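Local coordinates for aminotransferase, class V family protein (PDB 5F8V), which probably catalyses the reversible, pyridoxal 5'-phosphate-dependent transfer of an amino group between glutamate and 3-phosphooxypyruvate, the phosphoserine-forming second step of serine biosynthesis, at residues A[147-152]-A[219-224]; A[81-86]-A[109-114]; A[227-230]-A[234-237]; A[56-61]-A[253-258]. One frame throughout, in Å; residues are numbered along the deposited sequence.

Interaction 1. Residues A[147-152]-A[219-224]; sequences DAAYFY and LERPVK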
loop_
_atom_site.group_PDB
_atom_site.type_symbol
_atom_site.label_atom_id
_atom_site.label_comp_id
_atom_site.label_asym_id
_atom_site.label_seq_id
_atom_site.Cartn_x
_atom_site.Cartn_y
_atom_site.Cartn_z
ATOM N N ASP A 147 -18.761 -20.215 -21.112
ATOM C CA ASP A 147 -18.865 -20.356 -19.658
ATOM C C ASP A 147 -17.963 -19.324 -18.971
ATOM O O ASP A 147 -17.117 -19.670 -18.157
ATOM C CB ASP A 147 -18.487 -21.795 -19.256
ATOM C CG ASP A 147 -18.745 -22.087 -17.785
ATOM O OD1 ASP A 147 -19.815 -21.706 -17.261
ATOM O OD2 ASP A 147 -17.865 -22.699 -17.150
ATOM N N ALA A 148 -18.162 -18.051 -19.312
ATOM C CA ALA A 148 -17.301 -16.969 -18.822
ATOM C C ALA A 148 -17.609 -16.613 -17.366
ATOM O O ALA A 148 -18.756 -16.383 -17.007
ATOM C CB ALA A 148 -17.429 -15.743 -19.710
ATOM N N ALA A 149 -16.567 -16.574 -16.539
ATOM C CA ALA A 149 -16.693 -16.234 -15.125
ATOM C C ALA A 149 -17.033 -14.756 -14.940
ATOM O O ALA A 149 -17.708 -14.375 -13.968
ATOM C CB ALA A 149 -15.403 -16.569 -14.382
ATOM N N TYR A 150 -16.538 -13.935 -15.863
ATOM C CA TYR A 150 -16.782 -12.506 -15.849
ATOM C C TYR A 150 -16.398 -11.883 -17.190
ATOM O O TYR A 150 -15.782 -12.543 -18.046
ATOM C CB TYR A 150 -16.011 -11.836 -14.692
ATOM C CG TYR A 150 -14.514 -12.116 -14.634
ATOM C CD1 TYR A 150 -13.978 -12.975 -13.672
ATOM C CD2 TYR A 150 -13.626 -11.483 -15.510
ATOM C CE1 TYR A 150 -12.608 -13.222 -13.605
ATOM C CE2 TYR A 150 -12.262 -11.722 -15.457
ATOM C CZ TYR A 150 -11.755 -12.584 -14.500
ATOM O OH TYR A 150 -10.405 -12.809 -14.454
ATOM N N PHE A 151 -16.792 -10.623 -17.357
ATOM C CA PHE A 151 -16.422 -9.783 -18.484
ATOM C C PHE A 151 -15.628 -8.616 -17.893
ATOM O O PHE A 151 -16.194 -7.768 -17.202
ATOM C CB PHE A 151 -17.670 -9.275 -19.207
ATOM C CG PHE A 151 -17.381 -8.430 -20.415
ATOM C CD1 PHE A 151 -17.370 -8.993 -21.689
ATOM C CD2 PHE A 151 -17.133 -7.064 -20.285
ATOM C CE1 PHE A 151 -17.118 -8.210 -22.806
ATOM C CE2 PHE A 151 -16.872 -6.281 -21.390
ATOM C CZ PHE A 151 -16.866 -6.854 -22.658
ATOM N N TYR A 152 -14.323 -8.600 -18.142
ATOM C CA TYR A 152 -13.435 -7.577 -17.591
ATOM C C TYR A 152 -13.233 -6.462 -18.601
ATOM O O TYR A 152 -13.027 -6.731 -19.786
ATOM C CB TYR A 152 -12.082 -8.185 -17.217
ATOM C CG TYR A 152 -11.121 -7.190 -16.604
ATOM C CD1 TYR A 152 -10.423 -6.270 -17.400
ATOM C CD2 TYR A 152 -10.907 -7.159 -15.226
ATOM C CE1 TYR A 152 -9.560 -5.349 -16.839
ATOM C CE2 TYR A 152 -10.032 -6.247 -14.662
ATOM C CZ TYR A 152 -9.365 -5.353 -15.474
ATOM O OH TYR A 152 -8.510 -4.453 -14.921
ATOM N N LEU A 219 -18.291 -13.560 -4.143
ATOM C CA LEU A 219 -17.408 -14.149 -3.136
ATOM C C LEU A 219 -17.852 -15.520 -2.609
ATOM O O LEU A 219 -17.079 -16.185 -1.912
ATOM C CB LEU A 219 -17.219 -13.178 -1.976
ATOM C CG LEU A 219 -16.481 -11.891 -2.347
ATOM C CD1 LEU A 219 -16.437 -10.969 -1.143
ATOM C CD2 LEU A 219 -15.071 -12.184 -2.846
ATOM N N GLU A 220 -19.068 -15.953 -2.946
ATOM C CA GLU A 220 -19.467 -17.349 -2.727
ATOM C C GLU A 220 -18.668 -18.327 -3.619
ATOM O O GLU A 220 -18.611 -19.526 -3.333
ATOM C CB GLU A 220 -20.981 -17.535 -2.936
ATOM C CG GLU A 220 -21.848 -16.776 -1.929
ATOM C CD GLU A 220 -23.352 -16.935 -2.157
ATOM O OE1 GLU A 220 -23.770 -17.741 -3.017
ATOM O OE2 GLU A 220 -24.133 -16.249 -1.466
ATOM N N ARG A 221 -18.040 -17.815 -4.679
ATOM C CA ARG A 221 -17.218 -18.641 -5.572
ATOM C C ARG A 221 -15.937 -19.080 -4.861
ATOM O O ARG A 221 -15.423 -18.346 -4.015
ATOM C CB ARG A 221 -16.861 -17.873 -6.850
ATOM C CG ARG A 221 -18.073 -17.434 -7.657
ATOM C CD ARG A 221 -17.677 -16.632 -8.874
ATOM N NE ARG A 221 -18.850 -16.315 -9.689
ATOM C CZ ARG A 221 -18.816 -15.910 -10.955
ATOM N NH1 ARG A 221 -17.660 -15.749 -11.603
ATOM N NH2 ARG A 221 -19.955 -15.656 -11.586
ATOM N N PRO A 222 -15.422 -20.279 -5.194
ATOM C CA PRO A 222 -14.206 -20.749 -4.529
ATOM C C PRO A 222 -12.973 -20.025 -5.067
ATOM O O PRO A 222 -12.870 -19.821 -6.273
ATOM C CB PRO A 222 -14.163 -22.232 -4.894
ATOM C CG PRO A 222 -14.833 -22.304 -6.221
ATOM C CD PRO A 222 -15.910 -21.252 -6.192
ATOM N N VAL A 223 -12.076 -19.624 -4.169
ATOM C CA VAL A 223 -10.786 -19.013 -4.545
ATOM C C VAL A 223 -9.836 -20.046 -5.164
ATOM O O VAL A 223 -9.826 -21.211 -4.758
ATOM C CB VAL A 223 -10.118 -18.330 -3.322
ATOM C CG1 VAL A 223 -9.643 -19.350 -2.285
ATOM C CG2 VAL A 223 -8.967 -17.431 -3.762
ATOM N N LYS A 224 -9.046 -19.621 -6.153
ATOM C CA LYS A 224 -8.091 -20.515 -6.814
ATOM C C LYS A 224 -6.903 -20.792 -5.890
ATOM O O LYS A 224 -6.543 -19.925 -5.099
ATOM C CB LYS A 224 -7.573 -19.909 -8.127
ATOM C CG LYS A 224 -8.578 -19.892 -9.264
ATOM C CD LYS A 224 -8.665 -21.248 -9.946
ATOM C CE LYS A 224 -9.706 -21.236 -11.041
ATOM N NZ LYS A 224 -9.988 -22.609 -11.537
HETATM O O HOH W 1 -20.335 -15.909 -14.665
#

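Interaction 2. Residues A[81-86]-A[109-114]; sequences QFSAIP and FDECKR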
loop_
_atom_site.group_PDB
_atom_site.type_symbol
_atom_site.label_atom_id
_atom_site.label_comp_id
_atom_site.label_asym_id
_atom_site.label_seq_id
_atom_site.Cartn_x
_atom_site.Cartn_y
_atom_site.Cartn_z
ATOM N N GLN A 81 -4.513 -5.691 -8.053
ATOM C CA GLN A 81 -5.884 -6.183 -8.223
ATOM C C GLN A 81 -6.065 -6.921 -9.561
ATOM O O GLN A 81 -6.867 -7.848 -9.629
ATOM C CB GLN A 81 -6.943 -5.078 -8.065
ATOM C CG GLN A 81 -6.773 -4.125 -6.879
ATOM C CD GLN A 81 -6.337 -4.804 -5.594
ATOM O OE1 GLN A 81 -6.867 -5.851 -5.219
ATOM N NE2 GLN A 81 -5.370 -4.201 -4.903
ATOM N N PHE A 82 -5.301 -6.564 -10.594
ATOM C CA PHE A 82 -5.283 -7.376 -11.841
ATOM C C PHE A 82 -4.970 -8.852 -11.547
ATOM O O PHE A 82 -5.523 -9.745 -12.181
ATOM C CB PHE A 82 -4.244 -6.899 -12.875
ATOM C CG PHE A 82 -4.400 -5.478 -13.356
ATOM C CD1 PHE A 82 -5.554 -4.718 -13.130
ATOM C CD2 PHE A 82 -3.366 -4.906 -14.109
ATOM C CE1 PHE A 82 -5.650 -3.422 -13.605
ATOM C CE2 PHE A 82 -3.470 -3.614 -14.588
ATOM C CZ PHE A 82 -4.612 -2.872 -14.336
ATOM N N SER A 83 -4.061 -9.093 -10.609
ATOM C CA SER A 83 -3.722 -10.448 -10.184
ATOM C C SER A 83 -4.830 -11.060 -9.331
ATOM O O SER A 83 -5.224 -12.208 -9.555
ATOM C CB SER A 83 -2.426 -10.443 -9.393
ATOM O OG SER A 83 -1.401 -9.775 -10.097
ATOM N N ALA A 84 -5.341 -10.289 -8.377
ATOM C CA ALA A 84 -6.337 -10.785 -7.427
ATOM C C ALA A 84 -7.676 -11.124 -8.074
ATOM O O ALA A 84 -8.354 -12.042 -7.623
ATOM C CB ALA A 84 -6.526 -9.799 -6.278
ATOM N N ILE A 85 -8.051 -10.411 -9.136
ATOM C CA ILE A 85 -9.344 -10.631 -9.792
ATOM C C ILE A 85 -9.554 -12.106 -10.210
ATOM O O ILE A 85 -10.532 -12.726 -9.771
ATOM C CB ILE A 85 -9.581 -9.644 -10.981
ATOM C CG1 ILE A 85 -9.793 -8.195 -10.482
ATOM C CG2 ILE A 85 -10.751 -10.086 -11.858
ATOM C CD1 ILE A 85 -10.973 -7.947 -9.556
ATOM N N PRO A 86 -8.653 -12.674 -11.041
ATOM C CA PRO A 86 -8.854 -14.076 -11.414
ATOM C C PRO A 86 -8.736 -15.074 -10.254
ATOM O O PRO A 86 -9.514 -16.026 -10.215
ATOM C CB PRO A 86 -7.783 -14.328 -12.490
ATOM C CG PRO A 86 -6.788 -13.231 -12.326
ATOM C CD PRO A 86 -7.570 -12.060 -11.825
ATOM N N PHE A 109 -5.533 -8.151 -18.893
ATOM C CA PHE A 109 -5.608 -9.357 -19.706
ATOM C C PHE A 109 -4.302 -10.145 -19.659
ATOM O O PHE A 109 -4.330 -11.360 -19.436
ATOM C CB PHE A 109 -5.992 -8.992 -21.145
ATOM C CG PHE A 109 -5.787 -10.096 -22.152
ATOM C CD1 PHE A 109 -4.726 -10.045 -23.053
ATOM C CD2 PHE A 109 -6.679 -11.166 -22.228
ATOM C CE1 PHE A 109 -4.549 -11.050 -24.004
ATOM C CE2 PHE A 109 -6.502 -12.178 -23.170
ATOM C CZ PHE A 109 -5.436 -12.119 -24.061
ATOM N N ASP A 110 -3.170 -9.459 -19.839
ATOM C CA ASP A 110 -1.859 -10.125 -19.887
ATOM C C ASP A 110 -1.481 -10.783 -18.555
ATOM O O ASP A 110 -0.847 -11.844 -18.549
ATOM C CB ASP A 110 -0.751 -9.145 -20.296
ATOM C CG ASP A 110 -0.848 -8.694 -21.755
ATOM O OD1 ASP A 110 -1.444 -9.395 -22.599
ATOM O OD2 ASP A 110 -0.308 -7.620 -22.065
ATOM N N GLU A 111 -1.851 -10.162 -17.435
ATOM C CA GLU A 111 -1.566 -10.747 -16.125
ATOM C C GLU A 111 -2.368 -12.034 -15.895
ATOM O O GLU A 111 -1.815 -13.027 -15.416
ATOM C CB GLU A 111 -1.771 -9.715 -15.000
ATOM C CG GLU A 111 -1.687 -10.233 -13.562
ATOM C CD GLU A 111 -0.330 -10.797 -13.157
ATOM O OE1 GLU A 111 0.593 -10.924 -13.989
ATOM O OE2 GLU A 111 -0.179 -11.128 -11.967
ATOM N N CYS A 112 -3.648 -12.023 -16.256
ATOM C CA CYS A 112 -4.474 -13.237 -16.188
ATOM C C CYS A 112 -3.925 -14.352 -17.113
ATOM O O CYS A 112 -3.833 -15.510 -16.706
ATOM C CB CYS A 112 -5.928 -12.929 -16.527
ATOM S SG CYS A 112 -7.065 -14.293 -16.147
ATOM N N LYS A 113 -3.527 -13.982 -18.330
ATOM C CA LYS A 113 -2.920 -14.935 -19.274
ATOM C C LYS A 113 -1.613 -15.487 -18.699
ATOM O O LYS A 113 -1.393 -16.703 -18.703
ATOM C CB LYS A 113 -2.690 -14.292 -20.650
ATOM C CG LYS A 113 -2.704 -15.272 -21.816
ATOM C CD LYS A 113 -2.987 -14.565 -23.141
ATOM C CE LYS A 113 -3.544 -15.504 -24.202
ATOM N NZ LYS A 113 -4.917 -16.020 -23.904
ATOM N N ARG A 114 -0.783 -14.595 -18.163
ATOM C CA ARG A 114 0.484 -14.980 -17.542
ATOM C C ARG A 114 0.305 -15.972 -16.388
ATOM O O ARG A 114 0.991 -16.994 -16.344
ATOM C CB ARG A 114 1.227 -13.736 -17.043
ATOM C CG ARG A 114 2.615 -14.012 -16.492
ATOM C CD ARG A 114 3.150 -12.850 -15.663
ATOM N NE ARG A 114 3.917 -13.354 -14.515
ATOM C CZ ARG A 114 3.467 -13.507 -13.263
ATOM N NH1 ARG A 114 2.223 -13.178 -12.901
ATOM N NH2 ARG A 114 4.296 -13.993 -12.345
#

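Interaction 3. Residues A[227-230]-A[234-237]; sequences CPIT and RIQV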
loop_
_atom_site.group_PDB
_atom_site.type_symbol
_atom_site.label_atom_id
_atom_site.label_comp_id
_atom_site.label_asym_id
_atom_site.label_seq_id
_atom_site.Cartn_x
_atom_site.Cartn_y
_atom_site.Cartn_z
ATOM N N CYS A 227 -3.536 -18.403 -3.803
ATOM C CA CYS A 227 -3.887 -17.008 -3.567
ATOM C C CYS A 227 -3.209 -16.572 -2.274
ATOM O O CYS A 227 -3.372 -17.251 -1.262
ATOM C CB CYS A 227 -5.395 -16.834 -3.444
ATOM S SG CYS A 227 -5.913 -15.109 -3.401
ATOM N N PRO A 228 -2.422 -15.469 -2.301
ATOM C CA PRO A 228 -1.938 -14.915 -1.046
ATOM C C PRO A 228 -3.112 -14.559 -0.156
ATOM O O PRO A 228 -4.087 -13.997 -0.646
ATOM C CB PRO A 228 -1.186 -13.666 -1.497
ATOM C CG PRO A 228 -0.664 -14.054 -2.830
ATOM C CD PRO A 228 -1.855 -14.731 -3.442
ATOM N N ILE A 229 -3.037 -14.920 1.122
ATOM C CA ILE A 229 -4.203 -14.802 2.001
ATOM C C ILE A 229 -4.775 -13.376 2.092
ATOM O O ILE A 229 -5.993 -13.233 2.112
ATOM C CB ILE A 229 -3.961 -15.378 3.414
ATOM C CG1 ILE A 229 -5.309 -15.559 4.149
ATOM C CG2 ILE A 229 -3.006 -14.500 4.212
ATOM C CD1 ILE A 229 -5.208 -16.344 5.442
ATOM N N THR A 230 -3.923 -12.340 2.111
ATOM C CA THR A 230 -4.424 -10.933 2.145
ATOM C C THR A 230 -5.119 -10.504 0.847
ATOM O O THR A 230 -5.867 -9.522 0.845
ATOM C CB THR A 230 -3.316 -9.893 2.468
ATOM O OG1 THR A 230 -2.213 -10.048 1.564
ATOM C CG2 THR A 230 -2.832 -10.042 3.902
ATOM N N ARG A 234 -12.587 -12.493 0.441
ATOM C CA ARG A 234 -13.377 -13.060 1.551
ATOM C C ARG A 234 -12.709 -12.800 2.893
ATOM O O ARG A 234 -13.371 -12.390 3.844
ATOM C CB ARG A 234 -13.544 -14.578 1.392
ATOM C CG ARG A 234 -14.401 -14.986 0.213
ATOM C CD ARG A 234 -13.980 -16.320 -0.387
ATOM N NE ARG A 234 -14.402 -16.381 -1.782
ATOM C CZ ARG A 234 -13.795 -15.765 -2.797
ATOM N NH1 ARG A 234 -12.689 -15.039 -2.608
ATOM N NH2 ARG A 234 -14.291 -15.888 -4.024
ATOM N N ILE A 235 -11.397 -13.035 2.956
ATOM C CA ILE A 235 -10.611 -12.775 4.173
ATOM C C ILE A 235 -10.684 -11.286 4.554
ATOM O O ILE A 235 -10.827 -10.968 5.731
ATOM C CB ILE A 235 -9.142 -13.302 4.053
ATOM C CG1 ILE A 235 -9.054 -14.779 4.463
ATOM C CG2 ILE A 235 -8.169 -12.540 4.952
ATOM C CD1 ILE A 235 -9.943 -15.713 3.678
ATOM N N GLN A 236 -10.595 -10.388 3.567
ATOM C CA GLN A 236 -10.736 -8.941 3.813
ATOM C C GLN A 236 -12.112 -8.591 4.392
ATOM O O GLN A 236 -12.202 -7.904 5.406
ATOM C CB GLN A 236 -10.505 -8.120 2.529
ATOM C CG GLN A 236 -9.076 -8.127 1.999
ATOM C CD GLN A 236 -8.065 -7.520 2.953
ATOM O OE1 GLN A 236 -8.405 -6.707 3.818
ATOM N NE2 GLN A 236 -6.810 -7.923 2.808
ATOM N N VAL A 237 -13.166 -9.086 3.746
ATOM C CA VAL A 237 -14.554 -8.846 4.182
ATOM C C VAL A 237 -14.769 -9.371 5.611
ATOM O O VAL A 237 -15.248 -8.645 6.482
ATOM C CB VAL A 237 -15.568 -9.497 3.204
ATOM C CG1 VAL A 237 -16.991 -9.471 3.760
ATOM C CG2 VAL A 237 -15.517 -8.814 1.836
#

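Interaction 4. Residues A[56-61]-A[253-258]; sequences TERLRT and FANHIF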
loop_
_atom_site.group_PDB
_atom_site.type_symbol
_atom_site.label_atom_id
_atom_site.label_comp_id
_atom_site.label_asym_id
_atom_site.label_seq_id
_atom_site.Cartn_x
_atom_site.Cartn_y
_atom_site.Cartn_z
ATOM N N THR A 56 -15.940 4.215 4.960
ATOM C CA THR A 56 -16.661 3.197 4.200
ATOM C C THR A 56 -18.106 3.625 3.917
ATOM O O THR A 56 -18.589 3.551 2.771
ATOM C CB THR A 56 -16.644 1.838 4.945
ATOM O OG1 THR A 56 -15.287 1.469 5.251
ATOM C CG2 THR A 56 -17.290 0.744 4.104
ATOM N N GLU A 57 -18.782 4.061 4.974
ATOM C CA GLU A 57 -20.156 4.562 4.892
ATOM C C GLU A 57 -20.259 5.771 3.963
ATOM O O GLU A 57 -21.176 5.855 3.151
ATOM C CB GLU A 57 -20.686 4.926 6.299
ATOM C CG GLU A 57 -21.104 3.719 7.139
ATOM C CD GLU A 57 -21.229 4.016 8.632
ATOM O OE1 GLU A 57 -21.239 5.200 9.041
ATOM O OE2 GLU A 57 -21.311 3.054 9.417
ATOM N N ARG A 58 -19.316 6.699 4.075
ATOM C CA ARG A 58 -19.351 7.918 3.263
ATOM C C ARG A 58 -19.241 7.567 1.769
ATOM O O ARG A 58 -19.968 8.113 0.941
ATOM C CB ARG A 58 -18.257 8.901 3.684
ATOM C CG ARG A 58 -18.456 10.301 3.134
ATOM C CD ARG A 58 -17.436 11.297 3.659
ATOM N NE ARG A 58 -17.349 11.377 5.120
ATOM C CZ ARG A 58 -18.136 12.094 5.931
ATOM N NH1 ARG A 58 -19.136 12.847 5.476
ATOM N NH2 ARG A 58 -17.894 12.075 7.242
ATOM N N LEU A 59 -18.351 6.640 1.443
ATOM C CA LEU A 59 -18.215 6.174 0.072
ATOM C C LEU A 59 -19.497 5.495 -0.389
ATOM O O LEU A 59 -19.904 5.668 -1.540
ATOM C CB LEU A 59 -17.036 5.215 -0.060
ATOM C CG LEU A 59 -16.727 4.670 -1.457
ATOM C CD1 LEU A 59 -16.419 5.801 -2.432
ATOM C CD2 LEU A 59 -15.562 3.690 -1.386
ATOM N N ARG A 60 -20.116 4.715 0.501
ATOM C CA ARG A 60 -21.394 4.084 0.183
ATOM C C ARG A 60 -22.459 5.123 -0.134
ATOM O O ARG A 60 -23.211 4.947 -1.088
ATOM C CB ARG A 60 -21.870 3.133 1.306
ATOM C CG ARG A 60 -23.182 2.428 0.985
ATOM C CD ARG A 60 -23.632 1.457 2.068
ATOM N NE ARG A 60 -22.677 0.389 2.329
ATOM C CZ ARG A 60 -22.439 -0.655 1.535
ATOM N NH1 ARG A 60 -23.072 -0.817 0.376
ATOM N NH2 ARG A 60 -21.547 -1.562 1.907
ATOM N N THR A 61 -22.506 6.204 0.651
ATOM C CA THR A 61 -23.469 7.287 0.443
ATOM C C THR A 61 -23.212 7.991 -0.891
ATOM O O THR A 61 -24.123 8.112 -1.701
ATOM C CB THR A 61 -23.447 8.310 1.604
ATOM O OG1 THR A 61 -23.976 7.699 2.785
ATOM C CG2 THR A 61 -24.278 9.541 1.288
ATOM N N PHE A 253 -7.129 10.076 4.343
ATOM C CA PHE A 253 -7.025 11.117 3.329
ATOM C C PHE A 253 -8.081 10.957 2.236
ATOM O O PHE A 253 -8.651 11.940 1.774
ATOM C CB PHE A 253 -5.622 11.201 2.730
ATOM C CG PHE A 253 -5.350 12.517 2.062
ATOM C CD1 PHE A 253 -5.436 12.650 0.681
ATOM C CD2 PHE A 253 -5.066 13.640 2.824
ATOM C CE1 PHE A 253 -5.199 13.874 0.074
ATOM C CE2 PHE A 253 -4.842 14.867 2.223
ATOM C CZ PHE A 253 -4.909 14.983 0.848
ATOM N N ALA A 254 -8.353 9.719 1.846
ATOM C CA ALA A 254 -9.465 9.427 0.957
ATOM C C ALA A 254 -10.773 9.987 1.501
ATOM O O ALA A 254 -11.528 10.624 0.768
ATOM C CB ALA A 254 -9.584 7.927 0.737
ATOM N N ASN A 255 -11.008 9.774 2.797
ATOM C CA ASN A 255 -12.212 10.258 3.474
ATOM C C ASN A 255 -12.343 11.778 3.426
ATOM O O ASN A 255 -13.446 12.306 3.255
ATOM C CB ASN A 255 -12.254 9.757 4.928
ATOM C CG ASN A 255 -13.610 9.953 5.591
ATOM O OD1 ASN A 255 -14.644 10.036 4.929
ATOM N ND2 ASN A 255 -13.609 10.004 6.913
ATOM N N HIS A 256 -11.222 12.477 3.565
ATOM C CA HIS A 256 -11.215 13.933 3.421
ATOM C C HIS A 256 -11.694 14.361 2.032
ATOM O O HIS A 256 -12.490 15.287 1.914
ATOM C CB HIS A 256 -9.836 14.528 3.729
ATOM C CG HIS A 256 -9.659 14.926 5.158
ATOM N ND1 HIS A 256 -10.452 15.876 5.765
ATOM C CD2 HIS A 256 -8.762 14.531 6.094
ATOM C CE1 HIS A 256 -10.065 16.033 7.019
ATOM N NE2 HIS A 256 -9.038 15.232 7.243
ATOM N N ILE A 257 -11.221 13.670 0.999
ATOM C CA ILE A 257 -11.674 13.906 -0.366
ATOM C C ILE A 257 -13.153 13.538 -0.542
ATOM O O ILE A 257 -13.874 14.273 -1.204
ATOM C CB ILE A 257 -10.799 13.183 -1.425
ATOM C CG1 ILE A 257 -9.377 13.759 -1.418
ATOM C CG2 ILE A 257 -11.403 13.349 -2.826
ATOM C CD1 ILE A 257 -8.355 12.896 -2.127
ATOM N N PHE A 258 -13.614 12.441 0.054
ATOM C CA PHE A 258 -15.045 12.083 -0.027
ATOM C C PHE A 258 -15.925 13.225 0.511
ATOM O O PHE A 258 -16.904 13.621 -0.123
ATOM C CB PHE A 258 -15.363 10.775 0.719
ATOM C CG PHE A 258 -14.626 9.550 0.208
ATOM C CD1 PHE A 258 -14.078 9.481 -1.080
ATOM C CD2 PHE A 258 -14.502 8.437 1.029
ATOM C CE1 PHE A 258 -13.405 8.338 -1.506
ATOM C CE2 PHE A 258 -13.835 7.299 0.602
ATOM C CZ PHE A 258 -13.280 7.250 -0.663
#

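Interaction 1. Residues A[147-152]-A[219-224]
R221 reaches across to the backbone of A149, at the foot of strand 148-154 in the seven-stranded mixed sheet of the aminotransferase large domain. The segment 219-224 is an irregular loop after strand 209-215, and the two backbones stay well apart: the nearest CA atoms, those of A149 and R221, are 9.9 Å from each other. One long side chain therefore has to span the interval. From CB, which meets nothing across the contact, CG sets off beside the backbone N (chi1 -60°), and the chain then runs extended through CD to NE. At the far end CZ holds the guanidinium edge-on to the carbonyl of A149. NH1 donates to A149 O at 2.7 Å with an N-H...O angle of 161°; the acceptor lies near the guanidinium plane, while the donor is tilted 24° from the carbonyl plane. NH1 also passes A149 CB at 3.7 Å and has a second acceptor in F89 O, at the end of helix 78-89, so one nitrogen joins strand, helix and loop. NH2 turns instead to a water at 3.1 Å. That water donates to A148 O at 2.9 Å and, weakly, to A149 O at 3.1 Å.

Interaction 2. Residues A[81-86]-A[109-114]
Helices 78-89 and 103-115 pass each other with local axes 8.8 Å apart at a signed crossing angle of -53°, and the closest CA pair is S83 with E111 at 6.3 Å. The polar part of the contact joins these two residues. In E111 a chi1 of 172° lays CG alongside F82 and S83, and the bend at chi2 then turns the carboxylate to the serine. S83 OG donates to E111 OE2 at 2.6 Å, meeting that oxygen on its anti side, 29° out of the carboxylate plane. The other oxygen, OE1, takes a salt bridge on its syn side from R114 NH1 at 3.0 Å, one turn along the same helix. Both carboxylate oxygens are thus engaged, and I229 of the second subunit adds its backbone N as a donor to OE2. One turn on from S83, the apolar part begins: C112 SG lies against the P86 ring, 3.7 Å from CB and 4.0 Å from CG. Beneath the pair of helices run strands 148-154 and 95-98, whose Y150 and Y98 pack against both P86 and C112, while F82 rests on Y152 and S83 on P228 of the second subunit.

Interaction 3. Residues A[227-230]-A[234-237]
I229 and I235 make the apolar half of this contact, where a short 3-10 segment lies beside the start of the helix 233-238 that follows it. Their side chains cross at about a right angle, with CG1 of I229 3.8 Å from CG1 of I235. The CG1 branch of I229 stands opposite its backbone N (chi1 -165°), which carries it over to the helix. I235 also lays its CG2 branch against the backbone, 3.6 Å from I229 O, and Y243 packs on both isoleucines and on T230. The hydrogen-bonded half is a single link: Q236 NE2 donates to T230 O at 2.7 Å. Its N-H...O angle is 168°, and the donor sits in the carbonyl plane on a lone pair, with the acceptor only 5° out of the amide plane. A bend at chi2 folds the glutamine back to make this possible. The second subunit also packs here, with its L80 on T230 and its R114 on I229. The chemistry implies a directional amide-to-carbonyl bond tying the T230 carbonyl to the helix, beside a less directional aliphatic contact that favours closeness over one exact orientation.

Interaction 4. Residues A[56-61]-A[253-258]
F258, R58 and L59 bury the most surface where helices 46-63 and 248-263 pack together, with local axes 9.7 Å apart and running at 35° to each other. F258 lies in the middle, pointing its CB at the opposite helix. L59 comes over one face of its ring: CD1 is 4.2 Å from the centroid and 23° off the normal, a CH-pi contact displaced toward the rim, and CB of L59 stands 3.9 Å from CE2 of the ring. The other face of the same ring covers A254 O of its own helix, so the phenyl is held between a leucine methyl and a backbone carbonyl. L183, from a loop, touches both L59 and F258.

R58 follows the flank of the phenylalanine with its aliphatic part, CD reaching F258 CB at 3.6 Å. The chain leaves with CG anti to the backbone N and bends at chi3, so that the guanidinium presents its edge to N255. There NE donates to N255 OD1 at 3.0 Å, a bent bond with an N-H...O angle of 135°, although the acceptor lies near the guanidinium plane. The two terminal nitrogens have acidic partners: NH2 forms a salt bridge with E54 and NH1 with E262. E54 also accepts from N255 ND2, as does E51, so the amide is gripped at both ends and its flip state is well defined. F258 thus sits in an aromatic-aliphatic core, flanked by an arginine whose charge is probably balanced by a glutamate from each helix.

How the interactions relate
From the N terminus, helix 46-63 supplies the first half of interaction 4, which closes only at helix 248-263; interactions 1, 2 and 3 all nest inside that loop. They follow in series: interaction 2 pairs helices 78-89 and 103-115, interaction 1 joins strand 148-154 to the loop after strand 209-215, and interaction 3 closes a short turn into helix 233-238. No two cross. Interaction 1 touches interaction 2 through Y150 and Y152, and interaction 3 through R221 and R234. Interactions 2 and 3 do not touch within the chain, yet each meets the second subunit, where their residues face one another. Interaction 4 stands apart, 23 to 28 Å centre to centre from the others.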